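Long-range contact in cryptochrome DASH (Arabidopsis thaliana, PDB 2J4D), which binds FAD and a folate light antenna, repairs cyclobutane pyrimidine dimers in single-stranded DNA, and may act as a blue-light photoreceptor: residues W366-I376 and Q395-R403. Residues are numbered along the deposited sequence; the frame is centred on the assembly and turned at random.
Sequences WRDAKTGYPLI and QIVCSFLVR. With FAD (flavin-adenine dinucleotide), chain C.
Trp366 and Ile376 bring their backbones up to one face of helix 391-404, with CA of Ile376 5.8 Å from CA of Val397 and CA of Trp366 7.3 Å from CA of Leu401. Between them the chain turns from one helix into the next: helix 360-367 ends in a Schellman motif with Ala369 at the C' position, and helix 374-386 starts after Tyr373, its N-cap residue. Thr371 OG1 accepts from Tyr373 N in an ST turn and is also hydrogen-bonded to Asp377 OD1; at Gly372's backbone angles a CB would press against Thr371 O, so glycine suits the place.

The Phe400 ring packs against Trp366, Thr371, Tyr373 and Ile376. It points out from the helix because chi1 (-175°) sets CG opposite the backbone N; Ile376 CG1 lies over one face, 3.9 Å from the Phe400 ring centroid, while Trp366 CD1 meets its edge. At the far end Tyr373 CD2 approaches Phe400 CZ at 3.7 Å, the two ring planes inclined at 63°; the Tyr373 hydroxyl is hydrogen-bonded to Val492 O. A flat, wholly apolar ring suits a site lined by Ile376, two other aromatics and the Thr371 methyl.

This helical packing belongs to the FAD-binding domain of the photolyase/cryptochrome family. Helix 391-404 also faces the cofactor, Gln395 CG lying 3.7 Å from the flavin methyl C8M of FAD.

Trp366 combines a broad apolar surface with one donor. Leu401 CD1 sits almost centrally over its six-membered ring, 3.4 Å from the centroid, and NE1 of Trp366 gives a bent bond to Val397 O (3.2 Å, 141° at the hydrogen). That oxygen also accepts from Leu401 N, from the opposite face of its carbonyl plane, so the buried indole N-H is satisfied without breaking the helix. Beta-branched Ile396 sets CG2 against Ile376 CD1 and CD1 against Leu375 CD2.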
ATOM      1  N   TRP A 366     -24.140  -0.817  -1.104  1.00 27.04           N
ATOM      2  CA  TRP A 366     -22.931  -1.462  -0.597  1.00 25.12           C
ATOM      3  C   TRP A 366     -21.951  -0.348  -0.226  1.00 26.19           C
ATOM      4  O   TRP A 366     -21.433  -0.292   0.888  1.00 23.62           O
ATOM      5  CB  TRP A 366     -22.323  -2.331  -1.703  1.00 24.62           C
ATOM      6  CG  TRP A 366     -21.062  -3.084  -1.357  1.00 27.36           C
ATOM      7  CD1 TRP A 366     -20.962  -4.251  -0.633  1.00 23.96           C
ATOM      8  CD2 TRP A 366     -19.729  -2.773  -1.793  1.00 25.04           C
ATOM      9  NE1 TRP A 366     -19.655  -4.683  -0.606  1.00 25.24           N
ATOM     10  CE2 TRP A 366     -18.876  -3.796  -1.307  1.00 23.27           C
ATOM     11  CE3 TRP A 366     -19.172  -1.729  -2.549  1.00 24.21           C
ATOM     12  CZ2 TRP A 366     -17.497  -3.806  -1.556  1.00 23.49           C
ATOM     13  CZ3 TRP A 366     -17.793  -1.742  -2.798  1.00 22.39           C
ATOM     14  CH2 TRP A 366     -16.976  -2.775  -2.302  1.00 20.74           C
ATOM     15  N   ARG A 367     -21.722   0.544  -1.181  1.00 24.34           N
ATOM     16  CA  ARG A 367     -20.810   1.665  -1.010  1.00 26.58           C
ATOM     17  C   ARG A 367     -21.164   2.527   0.202  1.00 26.95           C
ATOM     18  O   ARG A 367     -20.292   2.883   1.010  1.00 23.35           O
ATOM     19  CB  ARG A 367     -20.842   2.528  -2.278  1.00 28.40           C
ATOM     20  CG  ARG A 367     -19.887   3.702  -2.270  1.00 31.96           C
ATOM     21  CD  ARG A 367     -20.227   4.670  -3.389  1.00 33.56           C
ATOM     22  NE  ARG A 367     -21.446   5.416  -3.083  1.00 36.69           N
ATOM     23  CZ  ARG A 367     -22.113   6.154  -3.964  1.00 38.91           C
ATOM     24  NH1 ARG A 367     -21.683   6.252  -5.216  1.00 37.34           N
ATOM     25  NH2 ARG A 367     -23.221   6.786  -3.596  1.00 38.71           N
ATOM     26  N   ASP A 368     -22.449   2.849   0.333  1.00 25.54           N
ATOM     27  CA  ASP A 368     -22.899   3.704   1.423  1.00 28.56           C
ATOM     28  C   ASP A 368     -23.295   3.011   2.714  1.00 28.45           C
ATOM     29  O   ASP A 368     -23.937   3.618   3.578  1.00 26.54           O
ATOM     30  CB  ASP A 368     -24.043   4.597   0.941  1.00 28.79           C
ATOM     31  CG  ASP A 368     -23.645   5.442  -0.248  1.00 31.81           C
ATOM     32  OD1 ASP A 368     -22.431   5.723  -0.399  1.00 32.48           O
ATOM     33  OD2 ASP A 368     -24.535   5.829  -1.030  1.00 33.85           O
ATOM     34  N   ALA A 369     -22.906   1.751   2.854  1.00 25.19           N
ATOM     35  CA  ALA A 369     -23.207   1.001   4.067  1.00 27.59           C
ATOM     36  C   ALA A 369     -24.696   1.000   4.421  1.00 27.32           C
ATOM     37  O   ALA A 369     -25.064   1.302   5.557  1.00 27.86           O
ATOM     38  CB  ALA A 369     -22.399   1.563   5.228  1.00 26.84           C
ATOM     39  N   LYS A 370     -25.538   0.659   3.451  1.00 26.18           N
ATOM     40  CA  LYS A 370     -26.985   0.585   3.661  1.00 29.04           C
ATOM     41  C   LYS A 370     -27.526  -0.709   3.067  1.00 28.71           C
ATOM     42  O   LYS A 370     -28.591  -0.726   2.438  1.00 29.17           O
ATOM     43  CB  LYS A 370     -27.686   1.777   3.006  1.00 30.58           C
ATOM     44  CG  LYS A 370     -27.339   3.111   3.634  1.00 34.91           C
ATOM     45  CD  LYS A 370     -27.774   4.246   2.731  1.00 42.93           C
ATOM     46  CE  LYS A 370     -27.237   5.586   3.216  1.00 51.06           C
ATOM     47  NZ  LYS A 370     -27.341   6.640   2.155  1.00 55.52           N
ATOM     48  N   THR A 371     -26.786  -1.796   3.253  1.00 24.83           N
ATOM     49  CA  THR A 371     -27.212  -3.088   2.735  1.00 25.48           C
ATOM     50  C   THR A 371     -28.212  -3.749   3.682  1.00 26.40           C
ATOM     51  O   THR A 371     -29.000  -4.603   3.270  1.00 28.62           O
ATOM     52  CB  THR A 371     -26.022  -4.042   2.558  1.00 24.28           C
ATOM     53  OG1 THR A 371     -25.487  -4.378   3.844  1.00 23.91           O
ATOM     54  CG2 THR A 371     -24.928  -3.377   1.704  1.00 23.14           C
ATOM     55  N   GLY A 372     -28.171  -3.355   4.951  1.00 29.56           N
ATOM     56  CA  GLY A 372     -29.077  -3.933   5.927  1.00 29.69           C
ATOM     57  C   GLY A 372     -28.418  -5.042   6.723  1.00 30.45           C
ATOM     58  O   GLY A 372     -29.013  -5.605   7.633  1.00 27.51           O
ATOM     59  N   TYR A 373     -27.181  -5.371   6.371  1.00 29.00           N
ATOM     60  CA  TYR A 373     -26.443  -6.408   7.084  1.00 29.05           C
ATOM     61  C   TYR A 373     -25.330  -5.706   7.833  1.00 28.29           C
ATOM     62  O   TYR A 373     -24.384  -5.206   7.226  1.00 29.08           O
ATOM     63  CB  TYR A 373     -25.875  -7.414   6.090  1.00 27.33           C
ATOM     64  CG  TYR A 373     -26.956  -8.179   5.377  1.00 30.27           C
ATOM     65  CD1 TYR A 373     -27.586  -9.256   5.990  1.00 32.37           C
ATOM     66  CD2 TYR A 373     -27.368  -7.815   4.099  1.00 31.79           C
ATOM     67  CE1 TYR A 373     -28.598  -9.956   5.349  1.00 31.78           C
ATOM     68  CE2 TYR A 373     -28.384  -8.508   3.449  1.00 33.61           C
ATOM     69  CZ  TYR A 373     -28.992  -9.579   4.081  1.00 32.96           C
ATOM     70  OH  TYR A 373     -29.986 -10.283   3.441  1.00 32.43           O
ATOM     71  N   PRO A 374     -25.434  -5.645   9.169  1.00 28.55           N
ATOM     72  CA  PRO A 374     -24.431  -4.982  10.002  1.00 28.63           C
ATOM     73  C   PRO A 374     -22.975  -5.323   9.688  1.00 27.62           C
ATOM     74  O   PRO A 374     -22.143  -4.422   9.565  1.00 25.01           O
ATOM     75  CB  PRO A 374     -24.845  -5.380  11.416  1.00 29.59           C
ATOM     76  CG  PRO A 374     -26.355  -5.440  11.295  1.00 30.73           C
ATOM     77  CD  PRO A 374     -26.517  -6.204  10.002  1.00 30.88           C
ATOM     78  N   LEU A 375     -22.665  -6.609   9.557  1.00 25.96           N
ATOM     79  CA  LEU A 375     -21.287  -7.002   9.269  1.00 26.74           C
ATOM     80  C   LEU A 375     -20.760  -6.294   8.022  1.00 24.79           C
ATOM     81  O   LEU A 375     -19.640  -5.776   8.017  1.00 24.38           O
ATOM     82  CB  LEU A 375     -21.188  -8.518   9.090  1.00 24.70           C
ATOM     83  CG  LEU A 375     -19.758  -9.051   8.947  1.00 28.90           C
ATOM     84  CD1 LEU A 375     -18.897  -8.549  10.096  1.00 27.76           C
ATOM     85  CD2 LEU A 375     -19.781 -10.573   8.912  1.00 26.55           C
ATOM     86  N   ILE A 376     -21.575  -6.266   6.972  1.00 25.04           N
ATOM     87  CA  ILE A 376     -21.187  -5.609   5.724  1.00 26.30           C
ATOM     88  C   ILE A 376     -21.096  -4.099   5.905  1.00 26.59           C
ATOM     89  O   ILE A 376     -20.056  -3.492   5.635  1.00 25.59           O
ATOM     90  CB  ILE A 376     -22.203  -5.875   4.588  1.00 27.25           C
ATOM     91  CG1 ILE A 376     -22.376  -7.384   4.363  1.00 26.70           C
ATOM     92  CG2 ILE A 376     -21.740  -5.176   3.298  1.00 23.97           C
ATOM     93  CD1 ILE A 376     -21.076  -8.140   4.082  1.00 24.58           C
ATOM     94  N   GLN A 395     -12.349  -9.545   2.732  1.00 20.57           N
ATOM     95  CA  GLN A 395     -12.740 -10.805   2.118  1.00 20.78           C
ATOM     96  C   GLN A 395     -14.266 -10.958   2.163  1.00 21.06           C
ATOM     97  O   GLN A 395     -14.890 -11.401   1.197  1.00 20.13           O
ATOM     98  CB  GLN A 395     -12.092 -11.983   2.851  1.00 23.82           C
ATOM     99  CG  GLN A 395     -10.570 -11.978   2.835  1.00 23.45           C
ATOM    100  CD  GLN A 395     -10.001 -13.237   3.449  1.00 30.03           C
ATOM    101  OE1 GLN A 395     -10.067 -14.310   2.854  1.00 30.25           O
ATOM    102  NE2 GLN A 395      -9.458 -13.117   4.652  1.00 33.37           N
ATOM    103  N   ILE A 396     -14.857 -10.594   3.294  1.00 21.99           N
ATOM    104  CA  ILE A 396     -16.301 -10.699   3.466  1.00 22.32           C
ATOM    105  C   ILE A 396     -17.086  -9.766   2.540  1.00 23.99           C
ATOM    106  O   ILE A 396     -17.973 -10.220   1.809  1.00 21.63           O
ATOM    107  CB  ILE A 396     -16.695 -10.421   4.937  1.00 24.56           C
ATOM    108  CG1 ILE A 396     -16.058 -11.475   5.847  1.00 23.59           C
ATOM    109  CG2 ILE A 396     -18.209 -10.449   5.091  1.00 24.33           C
ATOM    110  CD1 ILE A 396     -16.200 -11.186   7.322  1.00 29.26           C
ATOM    111  N   VAL A 397     -16.760  -8.471   2.543  1.00 23.27           N
ATOM    112  CA  VAL A 397     -17.495  -7.537   1.690  1.00 20.47           C
ATOM    113  C   VAL A 397     -17.314  -7.856   0.212  1.00 23.60           C
ATOM    114  O   VAL A 397     -18.196  -7.573  -0.601  1.00 21.16           O
ATOM    115  CB  VAL A 397     -17.119  -6.048   1.960  1.00 18.17           C
ATOM    116  CG1 VAL A 397     -17.427  -5.705   3.400  1.00 19.84           C
ATOM    117  CG2 VAL A 397     -15.641  -5.777   1.641  1.00 17.16           C
ATOM    118  N   CYS A 398     -16.174  -8.451  -0.134  1.00 24.22           N
ATOM    119  CA  CYS A 398     -15.915  -8.831  -1.523  1.00 23.18           C
ATOM    120  C   CYS A 398     -16.870  -9.961  -1.919  1.00 23.47           C
ATOM    121  O   CYS A 398     -17.515  -9.923  -2.977  1.00 22.81           O
ATOM    122  CB  CYS A 398     -14.463  -9.303  -1.683  1.00 23.17           C
ATOM    123  SG  CYS A 398     -14.159 -10.219  -3.220  1.00 25.09           S
ATOM    124  N   SER A 399     -16.953 -10.975  -1.070  1.00 21.14           N
ATOM    125  CA  SER A 399     -17.843 -12.102  -1.339  1.00 24.57           C
ATOM    126  C   SER A 399     -19.291 -11.615  -1.429  1.00 23.84           C
ATOM    127  O   SER A 399     -20.041 -12.019  -2.313  1.00 26.24           O
ATOM    128  CB  SER A 399     -17.721 -13.149  -0.224  1.00 25.28           C
ATOM    129  OG  SER A 399     -18.567 -14.262  -0.477  1.00 30.00           O
ATOM    130  N   PHE A 400     -19.681 -10.734  -0.513  1.00 26.48           N
ATOM    131  CA  PHE A 400     -21.043 -10.213  -0.511  1.00 26.75           C
ATOM    132  C   PHE A 400     -21.398  -9.497  -1.818  1.00 28.04           C
ATOM    133  O   PHE A 400     -22.458  -9.740  -2.416  1.00 24.89           O
ATOM    134  CB  PHE A 400     -21.242  -9.244   0.654  1.00 27.89           C
ATOM    135  CG  PHE A 400     -22.660  -8.765   0.798  1.00 30.39           C
ATOM    136  CD1 PHE A 400     -23.617  -9.565   1.420  1.00 32.25           C
ATOM    137  CD2 PHE A 400     -23.045  -7.525   0.297  1.00 27.12           C
ATOM    138  CE1 PHE A 400     -24.938  -9.134   1.542  1.00 29.69           C
ATOM    139  CE2 PHE A 400     -24.364  -7.082   0.413  1.00 32.05           C
ATOM    140  CZ  PHE A 400     -25.314  -7.891   1.038  1.00 31.47           C
ATOM    141  N   LEU A 401     -20.516  -8.607  -2.259  1.00 25.32           N
ATOM    142  CA  LEU A 401     -20.762  -7.862  -3.485  1.00 23.15           C
ATOM    143  C   LEU A 401     -20.874  -8.759  -4.697  1.00 23.89           C
ATOM    144  O   LEU A 401     -21.768  -8.590  -5.534  1.00 25.91           O
ATOM    145  CB  LEU A 401     -19.652  -6.838  -3.723  1.00 24.05           C
ATOM    146  CG  LEU A 401     -19.862  -6.012  -4.997  1.00 27.74           C
ATOM    147  CD1 LEU A 401     -19.426  -4.581  -4.746  1.00 28.61           C
ATOM    148  CD2 LEU A 401     -19.100  -6.631  -6.166  1.00 23.64           C
ATOM    149  N   VAL A 402     -19.961  -9.716  -4.793  1.00 24.97           N
ATOM    150  CA  VAL A 402     -19.931 -10.628  -5.921  1.00 25.94           C
ATOM    151  C   VAL A 402     -20.986 -11.730  -5.897  1.00 28.56           C
ATOM    152  O   VAL A 402     -21.682 -11.951  -6.885  1.00 27.99           O
ATOM    153  CB  VAL A 402     -18.544 -11.313  -6.040  1.00 27.60           C
ATOM    154  CG1 VAL A 402     -18.587 -12.410  -7.102  1.00 28.13           C
ATOM    155  CG2 VAL A 402     -17.480 -10.279  -6.386  1.00 26.43           C
ATOM    156  N   ARG A 403     -21.099 -12.415  -4.766  1.00 29.94           N
ATOM    157  CA  ARG A 403     -22.016 -13.541  -4.658  1.00 32.11           C
ATOM    158  C   ARG A 403     -23.432 -13.265  -4.172  1.00 32.70           C
ATOM    159  O   ARG A 403     -24.384 -13.834  -4.696  1.00 33.83           O
ATOM    160  CB  ARG A 403     -21.363 -14.625  -3.800  1.00 34.60           C
ATOM    161  CG  ARG A 403     -20.009 -15.051  -4.360  1.00 36.57           C
ATOM    162  CD  ARG A 403     -19.476 -16.326  -3.733  1.00 41.76           C
ATOM    163  NE  ARG A 403     -18.331 -16.831  -4.490  1.00 45.08           N
ATOM    164  CZ  ARG A 403     -17.147 -16.230  -4.528  1.00 43.98           C
ATOM    165  NH1 ARG A 403     -16.963 -15.111  -3.844  1.00 48.04           N
ATOM    166  NH2 ARG A 403     -16.159 -16.727  -5.263  1.00 41.22           N
TER
HETATM  167  PA  FAD C1498      -1.243  -7.842   8.326  1.00 21.50           P
HETATM  168  O1A FAD C1498      -0.545  -7.196   9.456  1.00 18.10           O
HETATM  169  O2A FAD C1498      -2.110  -9.018   8.569  1.00 19.34           O
HETATM  170  O5B FAD C1498      -0.179  -8.272   7.198  1.00 19.70           O
HETATM  171  C5B FAD C1498       1.131  -7.664   7.152  1.00 16.55           C
HETATM  172  C4B FAD C1498       1.403  -7.223   5.709  1.00 18.02           C
HETATM  173  O4B FAD C1498       1.320  -8.369   4.863  1.00 17.38           O
HETATM  174  C3B FAD C1498       0.402  -6.224   5.140  1.00 18.62           C
HETATM  175  O3B FAD C1498       0.659  -4.893   5.557  1.00 18.28           O
HETATM  176  C2B FAD C1498       0.557  -6.468   3.670  1.00 20.21           C
HETATM  177  O2B FAD C1498       1.577  -5.721   3.044  1.00 20.32           O
HETATM  178  C1B FAD C1498       0.769  -7.990   3.591  1.00 17.78           C
HETATM  179  N9A FAD C1498      -0.453  -8.787   3.354  1.00 18.60           N
HETATM  180  C8A FAD C1498      -1.241  -9.428   4.290  1.00 20.77           C
HETATM  181  N7A FAD C1498      -2.266 -10.067   3.742  1.00 22.73           N
HETATM  182  C5A FAD C1498      -2.139  -9.839   2.389  1.00 19.35           C
HETATM  183  C6A FAD C1498      -2.922 -10.244   1.282  1.00 19.58           C
HETATM  184  N6A FAD C1498      -4.003 -11.008   1.365  1.00 19.70           N
HETATM  185  N1A FAD C1498      -2.513  -9.823   0.028  1.00 16.00           N
HETATM  186  C2A FAD C1498      -1.398  -9.030  -0.106  1.00 19.84           C
HETATM  187  N3A FAD C1498      -0.609  -8.607   0.910  1.00 18.69           N
HETATM  188  C4A FAD C1498      -1.027  -9.026   2.135  1.00 20.89           C
HETATM  189  N1  FAD C1498      -3.494  -5.048   0.639  1.00 15.24           N
HETATM  190  C2  FAD C1498      -2.780  -3.957   0.189  1.00 18.86           C
HETATM  191  O2  FAD C1498      -1.653  -3.735   0.590  1.00 17.70           O
HETATM  192  N3  FAD C1498      -3.387  -3.105  -0.747  1.00 17.27           N
HETATM  193  C4  FAD C1498      -4.672  -3.290  -1.251  1.00 19.67           C
HETATM  194  O4  FAD C1498      -5.155  -2.495  -2.078  1.00 17.11           O
HETATM  195  C4X FAD C1498      -5.400  -4.411  -0.783  1.00 17.71           C
HETATM  196  N5  FAD C1498      -6.703  -4.674  -1.234  1.00 21.02           N
HETATM  197  C5X FAD C1498      -7.369  -5.841  -0.855  1.00 19.35           C
HETATM  198  C6  FAD C1498      -8.618  -6.161  -1.403  1.00 19.23           C
HETATM  199  C7  FAD C1498      -9.321  -7.334  -1.041  1.00 16.32           C
HETATM  200  C7M FAD C1498     -10.663  -7.621  -1.670  1.00 18.46           C
HETATM  201  C8  FAD C1498      -8.722  -8.221  -0.075  1.00 19.40           C
HETATM  202  C8M FAD C1498      -9.402  -9.503   0.376  1.00 16.65           C
HETATM  203  C9  FAD C1498      -7.465  -7.910   0.481  1.00 16.87           C
HETATM  204  C9A FAD C1498      -6.764  -6.725   0.109  1.00 18.68           C
HETATM  205  N10 FAD C1498      -5.492  -6.384   0.657  1.00 18.73           N
HETATM  206  C10 FAD C1498      -4.775  -5.270   0.168  1.00 17.85           C
HETATM  207  C1' FAD C1498      -4.723  -7.396   1.454  1.00 18.25           C
HETATM  208  C2' FAD C1498      -4.898  -7.354   2.985  1.00 17.63           C
HETATM  209  O2' FAD C1498      -6.278  -7.358   3.309  1.00 21.08           O
HETATM  210  C3' FAD C1498      -4.239  -6.098   3.549  1.00 20.13           C
HETATM  211  O3' FAD C1498      -2.850  -6.039   3.169  1.00 21.00           O
HETATM  212  C4' FAD C1498      -4.259  -5.997   5.085  1.00 18.54           C
HETATM  213  O4' FAD C1498      -5.605  -5.954   5.563  1.00 16.72           O
HETATM  214  C5' FAD C1498      -3.519  -4.735   5.508  1.00 19.82           C
HETATM  215  O5' FAD C1498      -3.504  -4.632   6.934  1.00 19.80           O
HETATM  216  P   FAD C1498      -2.333  -5.115   7.875  1.00 21.02           P
HETATM  217  O1P FAD C1498      -1.156  -4.335   7.458  1.00 18.41           O
HETATM  218  O2P FAD C1498      -2.744  -4.917   9.292  1.00 21.40           O
HETATM  219  O3P FAD C1498      -2.185  -6.687   7.707  1.00 18.92           O